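PDB 2GAX: hypothetical protein Atu0240 from Agrobacterium tumefaciens str. C58, which is of unknown function but belongs to the DUF2000 family, whose membership of the PTH2 clan suggests a fold like that of peptidyl-tRNA hydrolase 2. Local coordinates for residues K19-V22 and T23-M27; N98-V101 and F102-S106. One frame throughout, in Å; residues are numbered along the deposited sequence.

Contact 1. Residues K19-V22 and T23-M27; sequences KLNV and TAFLM
Two donors of Thr23 grip the carbonyl oxygen of Lys19. Thr23 OG1 lies 2.8 Å from Lys19 O, and Thr23 N lies 2.9 Å from the same oxygen. They reach it from opposite faces of the carbonyl plane. OG1 sits beside its own backbone N (chi1 -65°), which lets the hydroxyl fold back on the preceding turn and spend its hydrogen there. The regular i to i+4 bonds continue from Ala24 N to Leu20 O, Phe25 N to Asn21 O and Leu26 N to Val22 O, the last at 2.8 Å. All lie within helix 16-33, which packs on the mixed sheet of the domain. Val22 and Leu26 form part of its buried side and both touch Tyr85 of strand 83-86. Their side chains run side by side, and Val22 CG1 meets Leu26 CD1 at 3.5 Å, a tight carbon contact. Asn21 and Phe25 pair on a more exposed side. The Asn21 amide is turned 35° from the ring plane, with Asn21 OD1 3.5 Å from Phe25 CD2. The carbonyl oxygen of Asn21 meets the ring edge near its plane, 3.1 Å from Phe25 CD2.

Contact 2. Residues N98-V101 and F102-S106; sequences NRQV and FSHFS
One face of the His104 ring lies against the backbone of Gln100 and Val101. Gln100 O sits above this face toward the rim, 3.4 Å from His104 CD2. Val101 CA covers the same face in a CH-pi contact, 4.2 Å from the His104 ring centroid. CG of His104 stands beside its own backbone N (chi1 -66°), and this turns the imidazole back over the last turn of the helix. The Gln100 side chain bends at chi2 and brings its amide near the ring, with the two planes 28° apart. At the Phe105 ring, Val101 O meets the edge near the plane, 3.3 Å from Phe105 CD2. Val101 CG2 makes a looser apolar contact with Phe105 CE2.

Gln100 O accepts a short hydrogen bond, 2.6 Å, from Ser103 OG. Ser103 N bonds to Arg99 O and only weakly to Gln100 O. The donors thus begin to shift from i-4 to i-3 acceptors. His104 N completes the change by bonding to Val101 O at 2.9 Å, from well above the carbonyl plane. Before this shift, Phe102 N still makes the regular bond to Asn98 O. The Phe102 ring packs on Leu84 and Ile86 of strand 83-86, and Phe105 also touches Ile86. The arrangement is that of a helix C-terminus that tightens in its last turn and leaves through a type I beta turn, Phe102 to Phe105, into the loop before strand 112-120.

Overall arrangement
Contact 1 is partly buried, its centre about 7 Å from the centre of the chain, whereas contact 2 is a surface contact, its centre about 17 Å from it. Their centres are 18 Å apart, and their nearest atoms about 7 Å, without touching. Residues 19-27 stay within one long helix, so their backbone bonding is regular. Residues 98-106 leave a short helix, and their bonding changes register at its end. In each, a hydroxyl side chain returns to a carbonyl of the preceding turn. Contact 1 has a buried aliphatic pair, while contact 2 relies more on rings set against backbone groups. Both reach edge strand 83-86, one from the long helix and one from the end of the short one.

Contact 1. Residues K19-V22 and T23-M27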
loop_
_atom_site.group_PDB
_atom_site.type_symbol
_atom_site.label_atom_id
_atom_site.label_comp_id
_atom_site.label_asym_id
_atom_site.label_seq_id
_atom_site.Cartn_x
_atom_site.Cartn_y
_atom_site.Cartn_z
ATOM N N LYS A 19 -11.340 -1.804 -2.397
ATOM C CA LYS A 19 -10.423 -1.018 -1.564
ATOM C C LYS A 19 -9.847 -1.876 -0.435
ATOM O O LYS A 19 -8.647 -1.797 -0.140
ATOM C CB LYS A 19 -11.116 0.219 -0.984
ATOM C CG LYS A 19 -11.450 1.288 -2.027
ATOM C CD LYS A 19 -11.995 2.555 -1.362
ATOM C CE LYS A 19 -12.339 3.615 -2.416
ATOM N NZ LYS A 19 -13.064 4.767 -1.807
ATOM N N LEU A 20 -10.708 -2.699 0.162
ATOM C CA LEU A 20 -10.319 -3.583 1.268
ATOM C C LEU A 20 -9.383 -4.687 0.768
ATOM O O LEU A 20 -8.315 -4.897 1.356
ATOM C CB LEU A 20 -11.549 -4.147 1.973
ATOM C CG LEU A 20 -12.455 -3.150 2.731
ATOM C CD1 LEU A 20 -13.873 -3.692 2.979
ATOM C CD2 LEU A 20 -11.861 -2.668 4.025
ATOM N N ASN A 21 -9.770 -5.359 -0.324
ATOM C CA ASN A 21 -8.899 -6.335 -1.004
ATOM C C ASN A 21 -7.506 -5.752 -1.319
ATOM O O ASN A 21 -6.489 -6.345 -0.937
ATOM C CB ASN A 21 -9.596 -6.865 -2.269
ATOM C CG ASN A 21 -8.751 -7.859 -3.054
ATOM O OD1 ASN A 21 -7.766 -7.490 -3.707
ATOM N ND2 ASN A 21 -9.165 -9.115 -3.044
ATOM N N VAL A 22 -7.463 -4.606 -2.014
ATOM C CA VAL A 22 -6.187 -3.957 -2.399
ATOM C C VAL A 22 -5.342 -3.592 -1.162
ATOM O O VAL A 22 -4.112 -3.783 -1.158
ATOM C CB VAL A 22 -6.411 -2.707 -3.300
ATOM C CG1 VAL A 22 -5.094 -1.966 -3.524
ATOM C CG2 VAL A 22 -6.996 -3.128 -4.669
ATOM N N THR A 23 -6.001 -3.091 -0.120
ATOM C CA THR A 23 -5.311 -2.662 1.117
ATOM C C THR A 23 -4.648 -3.870 1.771
ATOM O O THR A 23 -3.487 -3.798 2.199
ATOM C CB THR A 23 -6.261 -1.963 2.107
ATOM O OG1 THR A 23 -6.717 -0.733 1.522
ATOM C CG2 THR A 23 -5.568 -1.657 3.471
ATOM N N ALA A 24 -5.380 -4.980 1.795
ATOM C CA ALA A 24 -4.889 -6.208 2.405
ATOM C C ALA A 24 -3.620 -6.673 1.689
ATOM O O ALA A 24 -2.596 -6.944 2.336
ATOM C CB ALA A 24 -5.958 -7.267 2.360
ATOM N N PHE A 25 -3.680 -6.736 0.355
ATOM C CA PHE A 25 -2.519 -7.151 -0.427
ATOM C C PHE A 25 -1.347 -6.191 -0.328
ATOM O O PHE A 25 -0.209 -6.607 -0.107
ATOM C CB PHE A 25 -2.913 -7.379 -1.874
ATOM C CG PHE A 25 -3.577 -8.695 -2.095
ATOM C CD1 PHE A 25 -2.812 -9.843 -2.277
ATOM C CD2 PHE A 25 -4.959 -8.804 -2.095
ATOM C CE1 PHE A 25 -3.424 -11.088 -2.469
ATOM C CE2 PHE A 25 -5.580 -10.047 -2.298
ATOM C CZ PHE A 25 -4.814 -11.177 -2.491
ATOM N N LEU A 26 -1.621 -4.899 -0.444
ATOM C CA LEU A 26 -0.540 -3.917 -0.300
ATOM C C LEU A 26 0.212 -4.036 1.040
ATOM O O LEU A 26 1.446 -3.950 1.084
ATOM C CB LEU A 26 -1.076 -2.497 -0.477
ATOM C CG LEU A 26 -1.609 -2.131 -1.876
ATOM C CD1 LEU A 26 -2.317 -0.801 -1.794
ATOM C CD2 LEU A 26 -0.496 -2.094 -2.941
HETATM N N MSE A 27 -0.537 -4.221 2.119
HETATM C CA MSE A 27 0.028 -4.299 3.460
HETATM C C MSE A 27 0.861 -5.560 3.634
HETATM O O MSE A 27 1.859 -5.550 4.368
HETATM C CB MSE A 27 -1.081 -4.241 4.514
HETATM C CG MSE A 27 -1.483 -2.813 4.875
HETATM SE SE MSE A 27 0.075 -1.823 5.649
HETATM C CE MSE A 27 0.540 -2.962 6.979
#

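Contact 2. Residues N98-V101 and F102-S106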
loop_
_atom_site.group_PDB
_atom_site.type_symbol
_atom_site.label_atom_id
_atom_site.label_comp_id
_atom_site.label_asym_id
_atom_site.label_seq_id
_atom_site.Cartn_x
_atom_site.Cartn_y
_atom_site.Cartn_z
ATOM N N ASN A 98 -0.864 -12.730 -12.022
ATOM C CA ASN A 98 -0.866 -11.304 -11.696
ATOM C C ASN A 98 0.500 -10.647 -11.821
ATOM O O ASN A 98 0.599 -9.515 -12.321
ATOM C CB ASN A 98 -1.489 -11.070 -10.330
ATOM C CG ASN A 98 -2.980 -11.304 -10.361
ATOM O OD1 ASN A 98 -3.562 -11.384 -11.449
ATOM N ND2 ASN A 98 -3.605 -11.441 -9.185
ATOM N N ARG A 99 1.540 -11.368 -11.414
ATOM C CA ARG A 99 2.918 -10.899 -11.649
ATOM C C ARG A 99 3.195 -10.801 -13.149
ATOM O O ARG A 99 3.840 -9.853 -13.597
ATOM C CB ARG A 99 3.949 -11.769 -10.942
ATOM C CG ARG A 99 4.038 -11.508 -9.438
ATOM C CD ARG A 99 5.235 -12.193 -8.808
ATOM N NE ARG A 99 5.127 -13.646 -8.854
ATOM C CZ ARG A 99 5.752 -14.431 -9.735
ATOM N NH1 ARG A 99 6.550 -13.924 -10.665
ATOM N NH2 ARG A 99 5.570 -15.747 -9.694
ATOM N N GLN A 100 2.650 -11.748 -13.921
ATOM C CA GLN A 100 2.772 -11.724 -15.392
ATOM C C GLN A 100 2.137 -10.488 -16.010
ATOM O O GLN A 100 2.800 -9.764 -16.750
ATOM C CB GLN A 100 2.208 -13.009 -16.034
ATOM C CG GLN A 100 2.393 -13.115 -17.557
ATOM C CD GLN A 100 3.750 -13.675 -17.955
ATOM O OE1 GLN A 100 4.657 -12.930 -18.351
ATOM N NE2 GLN A 100 3.904 -14.996 -17.839
ATOM N N VAL A 101 0.857 -10.241 -15.706
ATOM C CA VAL A 101 0.151 -9.075 -16.242
ATOM C C VAL A 101 0.759 -7.757 -15.749
ATOM O O VAL A 101 0.851 -6.789 -16.498
ATOM C CB VAL A 101 -1.388 -9.125 -15.973
ATOM C CG1 VAL A 101 -1.739 -8.614 -14.587
ATOM C CG2 VAL A 101 -2.121 -8.311 -17.012
ATOM N N PHE A 102 1.168 -7.734 -14.485
ATOM C CA PHE A 102 1.882 -6.596 -13.929
ATOM C C PHE A 102 3.083 -6.198 -14.805
ATOM O O PHE A 102 3.358 -5.014 -14.983
ATOM C CB PHE A 102 2.357 -6.925 -12.510
ATOM C CG PHE A 102 2.925 -5.754 -11.775
ATOM C CD1 PHE A 102 2.082 -4.858 -11.122
ATOM C CD2 PHE A 102 4.306 -5.561 -11.706
ATOM C CE1 PHE A 102 2.594 -3.787 -10.413
ATOM C CE2 PHE A 102 4.827 -4.478 -11.021
ATOM C CZ PHE A 102 3.985 -3.585 -10.373
ATOM N N SER A 103 3.787 -7.192 -15.335
ATOM C CA SER A 103 4.992 -6.952 -16.158
ATOM C C SER A 103 4.663 -6.388 -17.550
ATOM O O SER A 103 5.573 -6.007 -18.301
ATOM C CB SER A 103 5.835 -8.238 -16.275
ATOM O OG SER A 103 5.259 -9.169 -17.190
ATOM N N HIS A 104 3.366 -6.343 -17.891
ATOM C CA HIS A 104 2.912 -5.838 -19.196
ATOM C C HIS A 104 2.758 -4.326 -19.229
ATOM O O HIS A 104 2.485 -3.751 -20.293
ATOM C CB HIS A 104 1.597 -6.510 -19.627
ATOM C CG HIS A 104 1.731 -7.979 -19.895
ATOM N ND1 HIS A 104 0.646 -8.800 -20.095
ATOM C CD2 HIS A 104 2.825 -8.775 -19.976
ATOM C CE1 HIS A 104 1.062 -10.036 -20.302
ATOM N NE2 HIS A 104 2.382 -10.048 -20.240
ATOM N N PHE A 105 2.934 -3.683 -18.069
ATOM C CA PHE A 105 2.779 -2.239 -17.944
ATOM C C PHE A 105 3.978 -1.563 -17.302
ATOM O O PHE A 105 4.765 -2.195 -16.585
ATOM C CB PHE A 105 1.490 -1.884 -17.176
ATOM C CG PHE A 105 0.249 -2.461 -17.797
ATOM C CD1 PHE A 105 -0.497 -1.716 -18.703
ATOM C CD2 PHE A 105 -0.143 -3.766 -17.516
ATOM C CE1 PHE A 105 -1.651 -2.262 -19.301
ATOM C CE2 PHE A 105 -1.291 -4.328 -18.119
ATOM C CZ PHE A 105 -2.023 -3.576 -19.017
ATOM N N SER A 106 4.089 -0.264 -17.572
ATOM C CA SER A 106 5.146 0.590 -17.049
ATOM C C SER A 106 4.434 1.754 -16.337
ATOM O O SER A 106 3.227 1.893 -16.488
ATOM C CB SER A 106 6.004 1.093 -18.209
ATOM O OG SER A 106 5.207 1.886 -19.081
#